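Local coordinates for protein lectin 2 (Agrocybe aegerita, PDB 4TQJ) that is a fungal lectin that specifically recognises non-reducing terminal N-acetylglucosamine, at residues A[13-26]-A[387-401]. The protein carries 1 engineered substitution. Numbering follows the deposited sequence.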
ATOM      1  N   VAL A  13      -1.261   1.816 -14.167  1.00 18.12           N
ATOM      2  CA  VAL A  13      -1.469   2.399 -12.862  1.00 16.39           C
ATOM      3  C   VAL A  13      -2.929   2.143 -12.515  1.00 19.87           C
ATOM      4  O   VAL A  13      -3.808   2.299 -13.359  1.00 17.76           O
ATOM      5  CB  VAL A  13      -1.186   3.909 -12.883  1.00 19.49           C
ATOM      6  CG1 VAL A  13      -1.511   4.525 -11.539  1.00 16.87           C
ATOM      7  CG2 VAL A  13       0.276   4.179 -13.283  1.00 16.46           C
ATOM      8  N   ALA A  14      -3.193   1.731 -11.284  1.00 15.77           N
ATOM      9  CA  ALA A  14      -4.556   1.375 -10.902  1.00 17.15           C
ATOM     10  C   ALA A  14      -5.471   2.602 -11.014  1.00 15.65           C
ATOM     11  O   ALA A  14      -5.078   3.709 -10.635  1.00 12.17           O
ATOM     12  CB  ALA A  14      -4.568   0.823  -9.499  1.00 15.11           C
ATOM     13  N   SER A  15      -6.672   2.407 -11.556  1.00 13.07           N
ATOM     14  CA  SER A  15      -7.642   3.489 -11.688  1.00 12.84           C
ATOM     15  C   SER A  15      -8.166   3.955 -10.323  1.00 15.02           C
ATOM     16  O   SER A  15      -8.629   5.086 -10.170  1.00 14.90           O
ATOM     17  CB  SER A  15      -8.795   3.083 -12.613  1.00 16.55           C
ATOM     18  OG  SER A  15      -9.772   2.314 -11.933  1.00 18.42           O
ATOM     19  N   ARG A  16      -8.072   3.081  -9.329  1.00 15.17           N
ATOM     20  CA  ARG A  16      -8.465   3.426  -7.971  1.00 15.03           C
ATOM     21  C   ARG A  16      -7.311   3.032  -7.064  1.00 17.03           C
ATOM     22  O   ARG A  16      -7.022   1.852  -6.905  1.00 15.17           O
ATOM     23  CB  ARG A  16      -9.754   2.692  -7.586  1.00 16.18           C
ATOM     24  CG  ARG A  16     -10.349   3.126  -6.247  1.00 16.78           C
ATOM     25  CD  ARG A  16     -11.709   2.475  -5.956  1.00 20.99           C
ATOM     26  NE  ARG A  16     -12.072   2.707  -4.562  1.00 22.00           N
ATOM     27  CZ  ARG A  16     -12.964   3.599  -4.149  1.00 23.90           C
ATOM     28  NH1 ARG A  16     -13.636   4.324  -5.037  1.00 23.00           N
ATOM     29  NH2 ARG A  16     -13.191   3.757  -2.847  1.00 21.09           N
ATOM     30  N   GLY A  17      -6.627   4.028  -6.507  1.00 15.10           N
ATOM     31  CA  GLY A  17      -5.485   3.784  -5.650  1.00 13.54           C
ATOM     32  C   GLY A  17      -4.669   5.028  -5.314  1.00 15.35           C
ATOM     33  O   GLY A  17      -5.088   6.172  -5.535  1.00 14.63           O
ATOM     34  N   PHE A  18      -3.481   4.806  -4.769  1.00 14.91           N
ATOM     35  CA  PHE A  18      -2.636   5.912  -4.365  1.00 11.88           C
ATOM     36  C   PHE A  18      -1.331   5.815  -5.127  1.00 15.08           C
ATOM     37  O   PHE A  18      -0.358   5.233  -4.643  1.00 11.79           O
ATOM     38  CB  PHE A  18      -2.407   5.887  -2.858  1.00 14.31           C
ATOM     39  CG  PHE A  18      -3.676   5.765  -2.058  1.00 15.72           C
ATOM     40  CD1 PHE A  18      -4.257   6.884  -1.474  1.00 18.80           C
ATOM     41  CD2 PHE A  18      -4.292   4.541  -1.897  1.00 16.95           C
ATOM     42  CE1 PHE A  18      -5.427   6.782  -0.749  1.00 16.47           C
ATOM     43  CE2 PHE A  18      -5.466   4.431  -1.166  1.00 23.17           C
ATOM     44  CZ  PHE A  18      -6.034   5.555  -0.596  1.00 18.27           C
ATOM     45  N   ALA A  19      -1.308   6.361  -6.343  1.00 10.85           N
ATOM     46  CA  ALA A  19      -0.108   6.220  -7.162  1.00 13.00           C
ATOM     47  C   ALA A  19       1.144   6.776  -6.481  1.00 11.13           C
ATOM     48  O   ALA A  19       1.114   7.849  -5.875  1.00 12.93           O
ATOM     49  CB  ALA A  19      -0.301   6.859  -8.564  1.00 10.42           C
ATOM     50  N   ASP A  20       2.249   6.043  -6.601  1.00 10.92           N
ATOM     51  CA  ASP A  20       3.552   6.515  -6.134  1.00 11.50           C
ATOM     52  C   ASP A  20       4.395   7.079  -7.280  1.00 11.84           C
ATOM     53  O   ASP A  20       4.157   6.770  -8.437  1.00 14.19           O
ATOM     54  CB  ASP A  20       4.329   5.355  -5.483  1.00 15.31           C
ATOM     55  CG  ASP A  20       3.528   4.636  -4.423  1.00 13.13           C
ATOM     56  OD1 ASP A  20       3.270   5.236  -3.365  1.00 15.00           O
ATOM     57  OD2 ASP A  20       3.144   3.468  -4.656  1.00 19.64           O
ATOM     58  N   ILE A  21       5.391   7.897  -6.955  1.00 14.78           N
ATOM     59  CA  ILE A  21       6.315   8.420  -7.964  1.00 14.31           C
ATOM     60  C   ILE A  21       7.546   7.546  -7.984  1.00 14.79           C
ATOM     61  O   ILE A  21       8.120   7.267  -6.937  1.00 15.09           O
ATOM     62  CB  ILE A  21       6.804   9.830  -7.624  1.00 14.48           C
ATOM     63  CG1 ILE A  21       5.623  10.793  -7.494  1.00 16.25           C
ATOM     64  CG2 ILE A  21       7.792  10.332  -8.689  1.00 15.61           C
ATOM     65  CD1 ILE A  21       6.026  12.126  -6.942  1.00 16.64           C
ATOM     66  N   VAL A  22       7.948   7.103  -9.166  1.00 11.69           N
ATOM     67  CA  VAL A  22       9.215   6.393  -9.298  1.00 12.70           C
ATOM     68  C   VAL A  22      10.062   7.152 -10.307  1.00 21.44           C
ATOM     69  O   VAL A  22       9.664   7.328 -11.463  1.00 19.75           O
ATOM     70  CB  VAL A  22       9.012   4.925  -9.705  1.00 17.33           C
ATOM     71  CG1 VAL A  22      10.342   4.254 -10.040  1.00 19.57           C
ATOM     72  CG2 VAL A  22       8.275   4.169  -8.600  1.00 15.57           C
ATOM     73  N   GLY A  23      11.205   7.648  -9.850  1.00 16.19           N
ATOM     74  CA  GLY A  23      12.089   8.402 -10.706  1.00 17.48           C
ATOM     75  C   GLY A  23      13.414   7.699 -10.914  1.00 20.48           C
ATOM     76  O   GLY A  23      14.067   7.292  -9.948  1.00 21.80           O
ATOM     77  N   PHE A  24      13.811   7.530 -12.170  1.00 12.40           N
ATOM     78  CA  PHE A  24      15.175   7.124 -12.461  1.00 15.59           C
ATOM     79  C   PHE A  24      15.988   8.397 -12.629  1.00 16.31           C
ATOM     80  O   PHE A  24      16.094   8.935 -13.724  1.00 18.02           O
ATOM     81  CB  PHE A  24      15.238   6.258 -13.713  1.00 15.67           C
ATOM     82  CG  PHE A  24      14.546   4.936 -13.556  1.00 16.36           C
ATOM     83  CD1 PHE A  24      15.254   3.809 -13.147  1.00 17.65           C
ATOM     84  CD2 PHE A  24      13.183   4.829 -13.776  1.00 13.79           C
ATOM     85  CE1 PHE A  24      14.615   2.584 -12.991  1.00 14.66           C
ATOM     86  CE2 PHE A  24      12.534   3.617 -13.624  1.00 13.86           C
ATOM     87  CZ  PHE A  24      13.245   2.492 -13.229  1.00 13.99           C
ATOM     88  N   GLY A  25      16.520   8.897 -11.519  1.00 18.65           N
ATOM     89  CA  GLY A  25      17.224  10.165 -11.515  1.00 15.98           C
ATOM     90  C   GLY A  25      18.657   9.990 -11.979  1.00 20.09           C
ATOM     91  O   GLY A  25      19.054   8.897 -12.399  1.00 17.79           O
ATOM     92  N   LEU A  26      19.439  11.062 -11.898  1.00 16.49           N
ATOM     93  CA  LEU A  26      20.822  11.033 -12.367  1.00 19.96           C
ATOM     94  C   LEU A  26      21.707  10.123 -11.515  1.00 19.63           C
ATOM     95  O   LEU A  26      22.652   9.526 -12.018  1.00 20.70           O
ATOM     96  CB  LEU A  26      21.398  12.446 -12.371  1.00 19.93           C
ATOM     97  CG  LEU A  26      20.688  13.430 -13.295  1.00 20.65           C
ATOM     98  CD1 LEU A  26      21.205  14.866 -13.060  1.00 22.59           C
ATOM     99  CD2 LEU A  26      20.830  12.990 -14.762  1.00 14.24           C
ATOM    100  N   GLY A 387      17.450  21.011 -14.894  1.00 19.39           N
ATOM    101  CA  GLY A 387      18.068  19.870 -15.553  1.00 22.00           C
ATOM    102  C   GLY A 387      18.196  18.623 -14.695  1.00 19.96           C
ATOM    103  O   GLY A 387      18.430  17.526 -15.208  1.00 17.68           O
ATOM    104  N   LYS A 388      18.030  18.790 -13.388  1.00 19.79           N
ATOM    105  CA  LYS A 388      18.076  17.677 -12.457  1.00 18.23           C
ATOM    106  C   LYS A 388      17.166  16.535 -12.910  1.00 21.27           C
ATOM    107  O   LYS A 388      17.483  15.355 -12.721  1.00 20.23           O
ATOM    108  CB  LYS A 388      17.676  18.132 -11.064  1.00 21.83           C
ATOM    109  CG  LYS A 388      17.859  17.051 -10.008  1.00 25.93           C
ATOM    110  CD  LYS A 388      17.586  17.588  -8.609  1.00 28.31           C
ATOM    111  CE  LYS A 388      17.931  16.552  -7.556  1.00 32.24           C
ATOM    112  NZ  LYS A 388      17.590  17.060  -6.197  1.00 38.92           N
ATOM    113  N   TRP A 389      16.039  16.888 -13.516  1.00 18.00           N
ATOM    114  CA  TRP A 389      15.146  15.870 -14.044  1.00 18.46           C
ATOM    115  C   TRP A 389      14.883  16.011 -15.537  1.00 16.61           C
ATOM    116  O   TRP A 389      13.750  15.844 -16.002  1.00 18.41           O
ATOM    117  CB  TRP A 389      13.855  15.853 -13.238  1.00 17.29           C
ATOM    118  CG  TRP A 389      14.063  15.250 -11.881  1.00 18.41           C
ATOM    119  CD1 TRP A 389      14.295  15.912 -10.699  1.00 17.01           C
ATOM    120  CD2 TRP A 389      14.077  13.857 -11.570  1.00 15.43           C
ATOM    121  NE1 TRP A 389      14.447  15.006  -9.673  1.00 20.11           N
ATOM    122  CE2 TRP A 389      14.313  13.737 -10.182  1.00 16.60           C
ATOM    123  CE3 TRP A 389      13.907  12.696 -12.326  1.00 15.24           C
ATOM    124  CZ2 TRP A 389      14.388  12.502  -9.544  1.00 17.88           C
ATOM    125  CZ3 TRP A 389      13.986  11.475 -11.692  1.00 15.27           C
ATOM    126  CH2 TRP A 389      14.218  11.385 -10.312  1.00 14.84           C
ATOM    127  N   ALA A 390      15.938  16.313 -16.283  1.00 17.52           N
ATOM    128  CA  ALA A 390      15.828  16.442 -17.729  1.00 18.66           C
ATOM    129  C   ALA A 390      15.356  15.126 -18.325  1.00 20.49           C
ATOM    130  O   ALA A 390      15.845  14.069 -17.953  1.00 20.45           O
ATOM    131  CB  ALA A 390      17.158  16.850 -18.345  1.00 15.65           C
ATOM    132  N   PRO A 391      14.391  15.200 -19.246  1.00 24.69           N
ATOM    133  CA  PRO A 391      13.832  14.057 -19.985  1.00 22.46           C
ATOM    134  C   PRO A 391      14.897  13.321 -20.789  1.00 24.55           C
ATOM    135  O   PRO A 391      14.728  12.136 -21.057  1.00 27.04           O
ATOM    136  CB  PRO A 391      12.812  14.718 -20.919  1.00 26.20           C
ATOM    137  CG  PRO A 391      12.360  15.926 -20.151  1.00 30.66           C
ATOM    138  CD  PRO A 391      13.610  16.432 -19.463  1.00 22.72           C
ATOM    139  N   GLU A 392      15.983  14.000 -21.152  1.00 21.75           N
ATOM    140  CA  GLU A 392      17.049  13.348 -21.907  1.00 25.78           C
ATOM    141  C   GLU A 392      17.849  12.337 -21.081  1.00 23.99           C
ATOM    142  O   GLU A 392      18.434  11.390 -21.627  1.00 22.35           O
ATOM    143  CB  GLU A 392      18.010  14.389 -22.493  1.00 28.23           C
ATOM    144  CG  GLU A 392      17.411  15.242 -23.577  1.00 30.87           C
ATOM    145  CD  GLU A 392      16.558  16.377 -23.036  1.00 39.12           C
ATOM    146  OE1 GLU A 392      16.665  16.701 -21.830  1.00 33.82           O
ATOM    147  OE2 GLU A 392      15.771  16.947 -23.825  1.00 44.10           O
ATOM    148  N   THR A 393      17.865  12.539 -19.766  1.00 23.45           N
ATOM    149  CA  THR A 393      18.789  11.834 -18.887  1.00 22.23           C
ATOM    150  C   THR A 393      18.094  11.105 -17.733  1.00 18.30           C
ATOM    151  O   THR A 393      18.709  10.298 -17.043  1.00 21.54           O
ATOM    152  CB  THR A 393      19.779  12.838 -18.283  1.00 21.70           C
ATOM    153  OG1 THR A 393      19.041  13.887 -17.647  1.00 20.87           O
ATOM    154  CG2 THR A 393      20.642  13.455 -19.377  1.00 26.68           C
ATOM    155  N   THR A 394      16.821  11.405 -17.511  1.00 18.41           N
ATOM    156  CA  THR A 394      16.059  10.787 -16.428  1.00 15.50           C
ATOM    157  C   THR A 394      14.758  10.218 -16.979  1.00 17.65           C
ATOM    158  O   THR A 394      14.312  10.620 -18.045  1.00 15.05           O
ATOM    159  CB  THR A 394      15.711  11.794 -15.325  1.00 18.34           C
ATOM    160  OG1 THR A 394      14.932  12.870 -15.877  1.00 17.11           O
ATOM    161  CG2 THR A 394      16.989  12.348 -14.672  1.00 17.91           C
ATOM    162  N   VAL A 395      14.174   9.271 -16.249  1.00 15.52           N
ATOM    163  CA  VAL A 395      12.853   8.739 -16.548  1.00 15.25           C
ATOM    164  C   VAL A 395      12.028   8.845 -15.275  1.00 18.77           C
ATOM    165  O   VAL A 395      12.516   8.529 -14.189  1.00 17.55           O
ATOM    166  CB  VAL A 395      12.925   7.250 -16.943  1.00 15.31           C
ATOM    167  CG1 VAL A 395      11.541   6.737 -17.367  1.00 13.01           C
ATOM    168  CG2 VAL A 395      13.940   7.037 -18.028  1.00 17.39           C
ATOM    169  N   CYS A 396      10.794   9.317 -15.390  1.00 15.65           N
ATOM    170  CA  CYS A 396       9.878   9.309 -14.252  1.00 16.33           C
ATOM    171  C   CYS A 396       8.574   8.660 -14.624  1.00 18.88           C
ATOM    172  O   CYS A 396       8.036   8.891 -15.710  1.00 19.00           O
ATOM    173  CB  CYS A 396       9.552  10.723 -13.795  1.00 23.60           C
ATOM    174  SG  CYS A 396      10.869  11.539 -12.990  1.00 26.69           S
ATOM    175  N   TRP A 397       8.048   7.872 -13.703  1.00 15.47           N
ATOM    176  CA  TRP A 397       6.779   7.213 -13.904  1.00 13.50           C
ATOM    177  C   TRP A 397       5.940   7.370 -12.639  1.00 18.41           C
ATOM    178  O   TRP A 397       6.479   7.514 -11.532  1.00 19.17           O
ATOM    179  CB  TRP A 397       6.985   5.711 -14.107  1.00 14.89           C
ATOM    180  CG  TRP A 397       7.855   5.252 -15.257  1.00 17.90           C
ATOM    181  CD1 TRP A 397       8.998   4.500 -15.167  1.00 15.34           C
ATOM    182  CD2 TRP A 397       7.615   5.442 -16.660  1.00 15.11           C
ATOM    183  NE1 TRP A 397       9.487   4.227 -16.418  1.00 13.27           N
ATOM    184  CE2 TRP A 397       8.660   4.793 -17.353  1.00 14.64           C
ATOM    185  CE3 TRP A 397       6.623   6.102 -17.397  1.00 16.78           C
ATOM    186  CZ2 TRP A 397       8.743   4.791 -18.743  1.00 18.03           C
ATOM    187  CZ3 TRP A 397       6.708   6.102 -18.775  1.00 13.91           C
ATOM    188  CH2 TRP A 397       7.761   5.453 -19.435  1.00 17.37           C
ATOM    189  N   MET A 398       4.626   7.322 -12.795  1.00 15.78           N
ATOM    190  CA  MET A 398       3.757   7.001 -11.673  1.00 19.48           C
ATOM    191  C   MET A 398       3.570   5.483 -11.683  1.00 15.23           C
ATOM    192  O   MET A 398       3.526   4.875 -12.750  1.00 15.51           O
ATOM    193  CB  MET A 398       2.406   7.713 -11.790  1.00 16.61           C
ATOM    194  CG  MET A 398       2.507   9.238 -11.880  1.00 14.46           C
ATOM    195  SD  MET A 398       3.346  10.011 -10.471  1.00 21.81           S
ATOM    196  CE  MET A 398       2.342   9.462  -9.092  1.00 15.76           C
ATOM    197  N   ALA A 399       3.484   4.875 -10.499  1.00 15.65           N
ATOM    198  CA  ALA A 399       3.254   3.435 -10.372  1.00 15.72           C
ATOM    199  C   ALA A 399       2.703   3.110  -8.987  1.00 14.73           C
ATOM    200  O   ALA A 399       2.935   3.848  -8.045  1.00 15.31           O
ATOM    201  CB  ALA A 399       4.544   2.665 -10.612  1.00 19.09           C
ATOM    202  N   ASN A 400       1.956   2.017  -8.871  1.00 16.41           N
ATOM    203  CA  ASN A 400       1.512   1.557  -7.560  1.00 18.66           C
ATOM    204  C   ASN A 400       2.509   0.537  -7.025  1.00 22.84           C
ATOM    205  O   ASN A 400       2.513  -0.634  -7.413  1.00 22.00           O
ATOM    206  CB  ASN A 400       0.101   0.971  -7.621  1.00 19.19           C
ATOM    207  CG  ASN A 400      -0.891   1.910  -8.299  1.00 20.92           C
ATOM    208  OD1 ASN A 400      -1.062   1.873  -9.515  1.00 19.57           O
ATOM    209  ND2 ASN A 400      -1.546   2.751  -7.513  1.00 15.69           N
ATOM    210  N   LEU A 401       3.385   0.998  -6.148  1.00 20.53           N
ATOM    211  CA  LEU A 401       4.405   0.127  -5.592  1.00 20.86           C
ATOM    212  C   LEU A 401       3.782  -1.048  -4.860  1.00 24.70           C
ATOM    213  O   LEU A 401       4.302  -2.152  -4.896  1.00 25.25           O
ATOM    214  CB  LEU A 401       5.314   0.928  -4.673  1.00 20.69           C
ATOM    215  CG  LEU A 401       6.125   1.909  -5.515  1.00 18.11           C
ATOM    216  CD1 LEU A 401       6.876   2.882  -4.643  1.00 19.89           C
ATOM    217  CD2 LEU A 401       7.077   1.120  -6.397  1.00 27.14           C
TER
HETATM  218  O   HOH W   1      -3.656   4.587  -8.371  1.00 12.57           O
HETATM  219  O   HOH W   2      -2.556   2.121  -4.579  1.00 22.22           O
HETATM  220  O   HOH W   3      18.980   8.455 -15.194  1.00 17.89           O
HETATM  221  O   HOH W   4      18.292  13.570 -10.757  1.00 18.73           O
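Strands 20-25 and 395-399 run antiparallel at 171°, with Asp-20, Val-22 and Phe-24 forming hydrogen-bonded pairs with Ala-399, Trp-397 and Val-395; the bond from Val-22 N to Trp-397 O (2.8 Å) is almost straight. On the face carrying Ile-21, the Met-398 side chain bends at chi2 and chi3 and reaches over the neighbouring strand, its SD 3.8 Å from Ile-21 CG1 and its CE 3.7 Å from Ala-19 CB. The Trp-389 ring packs against the backbone between Gly-23 and Gly-25, where neither glycine has a side chain to block it, with CH2 3.5 Å from Gly-25 CA. On the other face, Phe-24 CE2 meets Trp-397 CD1 edge to edge at 4.0 Å, while Trp-397 NE1 bonds to Arg-61 O on the next blade. Past the end of strand 395-399, Leu-401 N donates to Asp-20 OD2 (2.9 Å) nearly head-on, and OD1 of this carboxylate takes Asn-34 N. Asn-400 OD1 accepts Ala-14 N (2.8 Å), whereas its ND2 donates to two waters, reaching Ala-14 O and Phe-18 N; both ends of the amide are thus engaged, fixing its flip. Pairing the C-terminal strand with an N-terminal one completes a four-stranded blade, the Velcro closure of a beta-propeller, sealed by backbone bonds and apolar side chains.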